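Local coordinates for inositol 2-dehydrogenase (Sinorhizobium meliloti, PDB 4HKT), which catalyses the NAD+-dependent oxidation of myo-inositol to scyllo-inosose (2-keto-myo-inositol), the first step of myo-inositol degradation, at residues Phe177-Ala180 and Arg181-Gly185; Ala131-Lys134 and Ala135-Asp138; His76-Leu79 and Ile80-Phe83; Val159-Ile162 and Lys163-Gly166. One frame throughout, in Å; residues are numbered along the deposited sequence.

Interaction 1: residues Phe177-Ala180 and Arg181-Gly185; sequences FDMA and RFLLG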
# COMPACT_ATOMS: atom_id res chain seq x y z
N PHE B 177 -22.24 -13.30 -8.64
CA PHE B 177 -22.85 -13.37 -9.96
C PHE B 177 -23.42 -12.03 -10.42
O PHE B 177 -23.22 -11.62 -11.55
CB PHE B 177 -23.92 -14.43 -10.04
CG PHE B 177 -23.44 -15.83 -9.75
CD1 PHE B 177 -22.35 -16.36 -10.40
CD2 PHE B 177 -24.11 -16.64 -8.87
CE1 PHE B 177 -21.91 -17.67 -10.14
CE2 PHE B 177 -23.71 -17.92 -8.61
CZ PHE B 177 -22.60 -18.46 -9.25
N ASP B 178 -24.19 -11.37 -9.55
CA ASP B 178 -24.64 -10.01 -9.84
C ASP B 178 -23.48 -9.02 -10.12
O ASP B 178 -23.53 -8.28 -11.11
CB ASP B 178 -25.53 -9.44 -8.75
CG ASP B 178 -26.03 -8.08 -9.12
OD1 ASP B 178 -26.83 -7.98 -10.05
OD2 ASP B 178 -25.57 -7.08 -8.52
N MSE B 179 -22.47 -9.02 -9.28
CA MSE B 179 -21.27 -8.20 -9.49
C MSE B 179 -20.62 -8.48 -10.83
O MSE B 179 -20.24 -7.56 -11.56
CB MSE B 179 -20.33 -8.40 -8.32
CG MSE B 179 -19.04 -7.58 -8.36
SE MSE B 179 -19.40 -5.64 -8.40
CE MSE B 179 -20.23 -5.52 -6.63
N ALA B 180 -20.51 -9.74 -11.21
CA ALA B 180 -19.97 -10.08 -12.50
C ALA B 180 -20.75 -9.50 -13.64
O ALA B 180 -20.17 -8.92 -14.57
CB ALA B 180 -19.83 -11.61 -12.65
N ARG B 181 -22.08 -9.58 -13.58
CA ARG B 181 -22.91 -8.96 -14.61
C ARG B 181 -22.73 -7.42 -14.62
O ARG B 181 -22.67 -6.80 -15.71
CB ARG B 181 -24.40 -9.32 -14.40
CG ARG B 181 -24.74 -10.77 -14.75
CD ARG B 181 -26.21 -11.08 -14.52
NE ARG B 181 -27.02 -10.37 -15.47
CZ ARG B 181 -27.76 -9.28 -15.24
NH1 ARG B 181 -27.89 -8.72 -14.04
NH2 ARG B 181 -28.39 -8.75 -16.26
N PHE B 182 -22.64 -6.84 -13.44
CA PHE B 182 -22.42 -5.39 -13.27
C PHE B 182 -21.09 -4.91 -13.91
O PHE B 182 -21.03 -3.82 -14.48
CB PHE B 182 -22.45 -5.09 -11.79
CG PHE B 182 -22.39 -3.63 -11.41
CD1 PHE B 182 -23.37 -2.75 -11.78
CD2 PHE B 182 -21.37 -3.18 -10.56
CE1 PHE B 182 -23.32 -1.41 -11.40
CE2 PHE B 182 -21.33 -1.84 -10.15
CZ PHE B 182 -22.31 -0.97 -10.57
N LEU B 183 -20.04 -5.72 -13.78
CA LEU B 183 -18.70 -5.35 -14.21
C LEU B 183 -18.41 -5.72 -15.65
O LEU B 183 -17.69 -4.98 -16.35
CB LEU B 183 -17.64 -6.01 -13.33
CG LEU B 183 -17.66 -5.69 -11.86
CD1 LEU B 183 -16.63 -6.48 -11.10
CD2 LEU B 183 -17.43 -4.21 -11.66
N LEU B 184 -18.97 -6.85 -16.09
CA LEU B 184 -18.70 -7.32 -17.44
C LEU B 184 -19.32 -6.46 -18.48
O LEU B 184 -18.78 -6.38 -19.59
CB LEU B 184 -19.21 -8.73 -17.70
CG LEU B 184 -18.39 -9.86 -17.10
CD1 LEU B 184 -19.25 -11.09 -17.01
CD2 LEU B 184 -17.12 -10.10 -17.91
N GLY B 185 -20.49 -5.93 -18.16
CA GLY B 185 -21.27 -5.16 -19.12
C GLY B 185 -22.05 -6.01 -20.12
O GLY B 185 -22.82 -5.47 -20.92
O HOH W 1 -27.73 -9.99 -11.54
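Met179 (selenomethionine) and Phe182 both hold CG opposite the backbone N, chi1 -178° and -174°, and the bends at chi2 and chi3 of Met179 swing its selenium beside the ring three residues on. This is an i to i+3 Met-aromatic contact on helix 168-184 of the C-terminal domain. Met179 SE lies 3.8 Å from Phe182 CD2, at the ring edge, where a large polarisable atom meets the ring's C-H rim. Leu183, one turn on from Met179, brings CD1 to 3.8 Å from Met179 CG; both residues lean on the sheet, Met179 on Ile149 and Leu183 on Val147. Small Ala180 lets the helix settle on Ile149 and Leu216. The polar flank carries Asp178 and Arg181, whose charged atoms OD1 and NH1 stay 4.2 Å apart with their planes 41° askew. A water bridges them, donating to Asp178 OD1 at 2.7 Å and accepting from Arg181 NH1 at 2.8 Å, while each charge has a closer partner elsewhere: Arg124 for Asp178, Glu187 and Asp307 for Arg181. Gly185 leaves the helix with positive phi, a conformation glycine adopts easily. The last strong main-chain bond before it runs from Leu184 N to Ala180 O, 2.8 Å.

Interaction 2: residues Ala131-Lys134 and Ala135-Asp138; sequences AVRK and AIDD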
# COMPACT_ATOMS: atom_id res chain seq x y z
N ALA B 131 -17.24 3.30 -8.19
CA ALA B 131 -16.14 4.00 -8.84
C ALA B 131 -15.35 3.08 -9.79
O ALA B 131 -14.82 3.53 -10.81
CB ALA B 131 -15.21 4.63 -7.79
N VAL B 132 -15.31 1.78 -9.49
CA VAL B 132 -14.72 0.83 -10.44
C VAL B 132 -15.55 0.85 -11.70
O VAL B 132 -15.03 1.03 -12.80
CB VAL B 132 -14.60 -0.58 -9.85
CG1 VAL B 132 -14.23 -1.57 -10.95
CG2 VAL B 132 -13.61 -0.64 -8.71
N ARG B 133 -16.86 0.69 -11.55
CA ARG B 133 -17.74 0.68 -12.69
C ARG B 133 -17.69 2.01 -13.53
O ARG B 133 -17.67 1.99 -14.77
CB ARG B 133 -19.15 0.39 -12.22
CG ARG B 133 -20.20 0.50 -13.29
CD ARG B 133 -20.13 -0.69 -14.22
NE ARG B 133 -20.08 -0.29 -15.61
CZ ARG B 133 -19.64 -1.07 -16.61
NH1 ARG B 133 -19.26 -2.33 -16.41
NH2 ARG B 133 -19.61 -0.58 -17.85
N LYS B 134 -17.68 3.14 -12.83
CA LYS B 134 -17.56 4.46 -13.45
C LYS B 134 -16.25 4.60 -14.26
O LYS B 134 -16.21 5.16 -15.37
CB LYS B 134 -17.67 5.55 -12.37
CG LYS B 134 -17.43 6.97 -12.89
CD LYS B 134 -17.88 8.07 -11.92
CE LYS B 134 -18.43 9.28 -12.68
NZ LYS B 134 -17.41 9.83 -13.62
N ALA B 135 -15.16 4.08 -13.71
CA ALA B 135 -13.89 4.09 -14.43
C ALA B 135 -14.01 3.29 -15.71
O ALA B 135 -13.50 3.73 -16.76
CB ALA B 135 -12.77 3.57 -13.56
N ILE B 136 -14.71 2.15 -15.66
CA ILE B 136 -14.94 1.35 -16.84
C ILE B 136 -15.84 2.08 -17.85
O ILE B 136 -15.56 2.12 -19.04
CB ILE B 136 -15.58 -0.04 -16.51
CG1 ILE B 136 -14.65 -0.88 -15.60
CG2 ILE B 136 -15.85 -0.76 -17.81
CD1 ILE B 136 -15.30 -2.10 -14.96
N ASP B 137 -16.93 2.64 -17.35
CA ASP B 137 -17.82 3.52 -18.14
C ASP B 137 -17.09 4.70 -18.80
O ASP B 137 -17.36 5.04 -19.94
CB ASP B 137 -18.89 4.12 -17.23
CG ASP B 137 -19.96 3.12 -16.83
OD1 ASP B 137 -20.01 2.00 -17.39
OD2 ASP B 137 -20.75 3.48 -15.94
N ASP B 138 -16.19 5.32 -18.06
CA ASP B 138 -15.37 6.39 -18.59
C ASP B 138 -14.28 5.97 -19.58
O ASP B 138 -13.58 6.82 -20.11
CB ASP B 138 -14.80 7.23 -17.46
CG ASP B 138 -15.86 8.00 -16.73
OD1 ASP B 138 -16.94 8.18 -17.30
OD2 ASP B 138 -15.65 8.38 -15.58
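Arg133 and Asp137 form an i to i+4 salt bridge on helix 127-137, an amphipathic helix lying against the seven-stranded sheet of the C-terminal domain. Its tightly packed side is apolar. Val132 and Ile136 run side by side in the same direction, with Val132 CG1 4.2 Å from Ile136 CD1, and their branched chains settle on Val249 of strand 248-251 and on strand 237-244. A second subunit covers the neighbouring strip, where the small side chains of Ala131 and Ala135 allow close approach to its Val257 and Ile261.

The more solvent-facing side carries charged pairs, a long basic chain with a short acidic one in each. Bends at chi2 and chi3 carry the Arg133 guanidinium toward the C-terminal end of the helix, where it grips Asp137 side-on: NE at 2.9 Å and NH2 at 2.7 Å both donate to the one oxygen, Asp137 OD1. This oxygen lies close to the guanidinium plane, yet the two flat groups are 56° apart, and accordingly NE meets OD1 from above the carboxylate plane while NH2 comes nearly along its C-O axis. The guanidinium thus has a carboxylate oxygen at its edge and an aliphatic side chain over one face, Ile136 CG2 lying 3.8 Å from Arg133 NH2. The double grip should limit its rotation. Lys134 and Asp138 make the looser pair at the helix end, both exposed and bridged by a single contact. There the ammonium meets the syn lone pair of the carboxylate, Lys134 NZ to Asp138 OD2, 3.0 Å.

Interaction 3: residues His76-Leu79 and Ile80-Phe83; sequences HADL and IERF. With EDO (1,2-ethanediol), chain U.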
# COMPACT_ATOMS: atom_id res chain seq x y z
N HIS B 76 -40.47 -14.03 0.68
CA HIS B 76 -40.20 -12.96 -0.29
C HIS B 76 -41.15 -12.86 -1.45
O HIS B 76 -41.72 -11.79 -1.68
CB HIS B 76 -38.73 -13.01 -0.74
CG HIS B 76 -37.79 -12.65 0.36
ND1 HIS B 76 -36.43 -12.47 0.17
CD2 HIS B 76 -38.02 -12.40 1.67
CE1 HIS B 76 -35.87 -12.15 1.32
NE2 HIS B 76 -36.82 -12.10 2.25
N ALA B 77 -41.33 -13.95 -2.20
CA ALA B 77 -42.07 -13.79 -3.45
C ALA B 77 -43.54 -13.42 -3.20
O ALA B 77 -44.14 -12.58 -3.91
CB ALA B 77 -41.95 -15.03 -4.32
N ASP B 78 -44.11 -14.03 -2.18
CA ASP B 78 -45.51 -13.78 -1.82
C ASP B 78 -45.67 -12.34 -1.33
O ASP B 78 -46.62 -11.67 -1.67
CB ASP B 78 -45.93 -14.75 -0.71
CG ASP B 78 -46.20 -16.15 -1.22
OD1 ASP B 78 -46.26 -16.36 -2.44
OD2 ASP B 78 -46.34 -17.07 -0.38
N LEU B 79 -44.72 -11.88 -0.54
CA LEU B 79 -44.80 -10.52 -0.03
C LEU B 79 -44.63 -9.49 -1.13
O LEU B 79 -45.37 -8.48 -1.15
CB LEU B 79 -43.80 -10.30 1.09
CG LEU B 79 -44.23 -10.91 2.41
CD1 LEU B 79 -43.08 -10.82 3.39
CD2 LEU B 79 -45.48 -10.24 2.99
N ILE B 80 -43.74 -9.75 -2.09
CA ILE B 80 -43.60 -8.87 -3.25
C ILE B 80 -44.93 -8.81 -4.00
O ILE B 80 -45.41 -7.72 -4.33
CB ILE B 80 -42.47 -9.33 -4.21
CG1 ILE B 80 -41.11 -9.20 -3.54
CG2 ILE B 80 -42.51 -8.50 -5.48
CD1 ILE B 80 -40.00 -10.02 -4.20
N GLU B 81 -45.54 -9.95 -4.29
CA GLU B 81 -46.82 -9.94 -5.02
C GLU B 81 -47.93 -9.17 -4.27
O GLU B 81 -48.68 -8.40 -4.87
CB GLU B 81 -47.28 -11.37 -5.32
CG GLU B 81 -46.43 -12.08 -6.35
CD GLU B 81 -46.80 -13.54 -6.56
OE1 GLU B 81 -47.42 -14.15 -5.65
OE2 GLU B 81 -46.41 -14.10 -7.61
N ARG B 82 -48.03 -9.39 -2.97
CA ARG B 82 -49.02 -8.71 -2.14
C ARG B 82 -48.81 -7.18 -2.14
O ARG B 82 -49.77 -6.39 -2.31
CB ARG B 82 -48.95 -9.22 -0.72
CG ARG B 82 -49.59 -10.57 -0.45
CD ARG B 82 -49.21 -11.07 0.93
NE ARG B 82 -49.89 -10.30 1.95
CZ ARG B 82 -49.82 -10.49 3.26
NH1 ARG B 82 -49.07 -11.44 3.78
NH2 ARG B 82 -50.51 -9.68 4.07
N PHE B 83 -47.57 -6.73 -1.97
CA PHE B 83 -47.36 -5.30 -1.87
C PHE B 83 -47.44 -4.63 -3.23
O PHE B 83 -47.87 -3.46 -3.33
CB PHE B 83 -46.11 -4.97 -1.04
CG PHE B 83 -46.33 -5.11 0.42
CD1 PHE B 83 -46.74 -4.02 1.17
CD2 PHE B 83 -46.23 -6.33 1.06
CE1 PHE B 83 -47.00 -4.14 2.53
CE2 PHE B 83 -46.45 -6.45 2.41
CZ PHE B 83 -46.85 -5.35 3.15
C1 EDO U . -49.81 -13.92 -1.78
O1 EDO U . -51.08 -13.27 -1.58
C2 EDO U . -49.17 -13.49 -3.09
O2 EDO U . -49.87 -13.95 -4.26
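The Phe83 ring turns an edge to the preceding turn of its helix: Leu79 O lies in the ring plane, 3.2 Å from Phe83 CD2, while Leu79 CD2 approaches Phe83 CE2 at 4.0 Å. Helix 76-85 is the crossover of a beta-alpha-beta unit in the NAD-binding Rossmann domain, and these two apolar residues belong to its inner face, together with Ile80: Leu79 packs on Ile69 and Phe83 on Val67 of strand 66-69. Leu79 and Arg82 also run alongside each other, the leucine methyl CD2 meeting the guanidinium obliquely at NH1, 3.9 Å away. The Arg82 head turns to Glu59 and Asp56, tying this helix to the region of helix 55-60. On another flank two carboxylates come near each other, their planes 28° apart, with Asp78 OD1 4.1 Å from Glu81 OE1. Arg102 makes salt bridges to both oxygens, which probably offsets the repulsion. His76, at the start of the helix, suits a buried place because both ring nitrogens have partners, ND1 with Pro95 O and NE2 with Thr71 O. A 1,2-ethanediol, probably from the crystallisation liquor, lies by the acidic pair and donates through its O2 to Glu81 OE1, 2.8 Å.

Interaction 4: residues Val159-Ile162 and Lys163-Gly166; sequences VDYI and KRSG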
# COMPACT_ATOMS: atom_id res chain seq x y z
N VAL B 159 -25.94 -24.61 10.60
CA VAL B 159 -26.61 -25.61 9.79
C VAL B 159 -28.10 -25.36 9.51
O VAL B 159 -28.57 -25.60 8.39
CB VAL B 159 -26.36 -27.03 10.38
CG1 VAL B 159 -27.33 -28.04 9.79
CG2 VAL B 159 -24.90 -27.42 10.12
N ASP B 160 -28.86 -24.89 10.52
CA ASP B 160 -30.31 -24.66 10.31
C ASP B 160 -30.53 -23.58 9.20
O ASP B 160 -31.42 -23.71 8.34
CB ASP B 160 -31.02 -24.27 11.62
CG ASP B 160 -30.40 -23.04 12.31
OD1 ASP B 160 -29.40 -22.51 11.80
OD2 ASP B 160 -30.88 -22.63 13.39
N TYR B 161 -29.67 -22.58 9.18
CA TYR B 161 -29.71 -21.57 8.12
C TYR B 161 -29.29 -22.20 6.77
O TYR B 161 -29.95 -22.02 5.76
CB TYR B 161 -28.78 -20.40 8.45
CG TYR B 161 -28.82 -19.37 7.36
CD1 TYR B 161 -29.70 -18.27 7.43
CD2 TYR B 161 -28.05 -19.54 6.20
CE1 TYR B 161 -29.78 -17.35 6.38
CE2 TYR B 161 -28.10 -18.61 5.17
CZ TYR B 161 -28.97 -17.53 5.25
OH TYR B 161 -29.02 -16.65 4.21
N ILE B 162 -28.18 -22.93 6.78
CA ILE B 162 -27.73 -23.63 5.55
C ILE B 162 -28.84 -24.41 4.86
O ILE B 162 -29.08 -24.24 3.66
CB ILE B 162 -26.52 -24.49 5.83
CG1 ILE B 162 -25.32 -23.53 6.03
CG2 ILE B 162 -26.27 -25.47 4.68
CD1 ILE B 162 -24.14 -24.15 6.67
N LYS B 163 -29.54 -25.25 5.63
CA LYS B 163 -30.62 -26.08 5.09
C LYS B 163 -31.73 -25.32 4.42
O LYS B 163 -32.38 -25.85 3.57
CB LYS B 163 -31.20 -27.01 6.16
CG LYS B 163 -30.29 -28.20 6.40
CD LYS B 163 -30.70 -29.03 7.60
CE LYS B 163 -29.83 -30.28 7.66
NZ LYS B 163 -29.84 -30.93 9.01
N ARG B 164 -31.97 -24.07 4.78
CA ARG B 164 -33.04 -23.32 4.11
C ARG B 164 -32.50 -22.24 3.14
O ARG B 164 -33.26 -21.40 2.66
CB ARG B 164 -34.00 -22.70 5.14
CG ARG B 164 -33.39 -21.68 6.07
CD ARG B 164 -34.44 -21.19 7.06
NE ARG B 164 -33.84 -20.96 8.36
CZ ARG B 164 -33.33 -19.81 8.75
NH1 ARG B 164 -33.37 -18.75 7.96
NH2 ARG B 164 -32.77 -19.73 9.95
N SER B 165 -31.21 -22.30 2.84
CA SER B 165 -30.52 -21.20 2.15
C SER B 165 -30.43 -21.37 0.64
O SER B 165 -30.06 -20.43 -0.07
CB SER B 165 -29.10 -21.02 2.70
OG SER B 165 -28.24 -22.11 2.33
N GLY B 166 -30.70 -22.59 0.17
CA GLY B 166 -30.48 -22.97 -1.20
C GLY B 166 -29.04 -23.30 -1.60
O GLY B 166 -28.76 -23.55 -2.79
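Val159 and Lys163 meet across the C-terminal turn of short helix 159-163 in the C-terminal domain, where i to i+4 bonding gives way to i to i+3 bonds, Arg164 N to Tyr161 O and Ser165 N to Ile162 O. Val159 O takes the helical bond from Lys163 N, and Val159 CG1 lies 3.9 Å from NZ of the outstretched Lys163. Asp160 turns OD1 to the following backbone N, that of Tyr161, in a weak bond. Two later residues approach the Tyr161 ring obliquely from the same side: Ser165 CB comes to 3.6 Å from CE2 and, in the conformer given, one of two, Arg164 NH1 to 3.7 Å from CD1, with Tyr161 CA over one guanidinium face, offset toward the rim. The phenol reaches Asp171, linking this turn to helix 168-184. Ile162 packs its aliphatic chain on Ile203 and Pro157, while its carbonyl receives two donors. Ser165 N comes from above the carbonyl plane, 3.0 Å from Ile162 O. With chi1 of 70°, the serine hydroxyl curls back to the same oxygen and accepts a hydrogen bond from Gly167 N. Ser165 OG donates in the carbonyl plane, on a lone pair of Ile162 O, at 2.6 Å.

In the fold
Interactions 1, 2 and 4 belong to the C-terminal domain and interaction 3 to the NAD-binding Rossmann domain. Interactions 1 and 2 touch, their centres about 13 Å apart: Arg133 NH1 lies 3.0 Å from Phe182 O in a weak hydrogen bond, so the arginine that holds Asp137 also reaches the end of helix 168-184. Interaction 4 comes just before that helix in the chain, yet its centre is about 26 Å from that of interaction 1. Its nearest atoms come within about 9 Å of interaction 3, across the two domains, without contact. Interactions 2 and 3 lie on opposite sides of the chain's centre, centres about 34 Å apart. No cofactor or substrate is bound here.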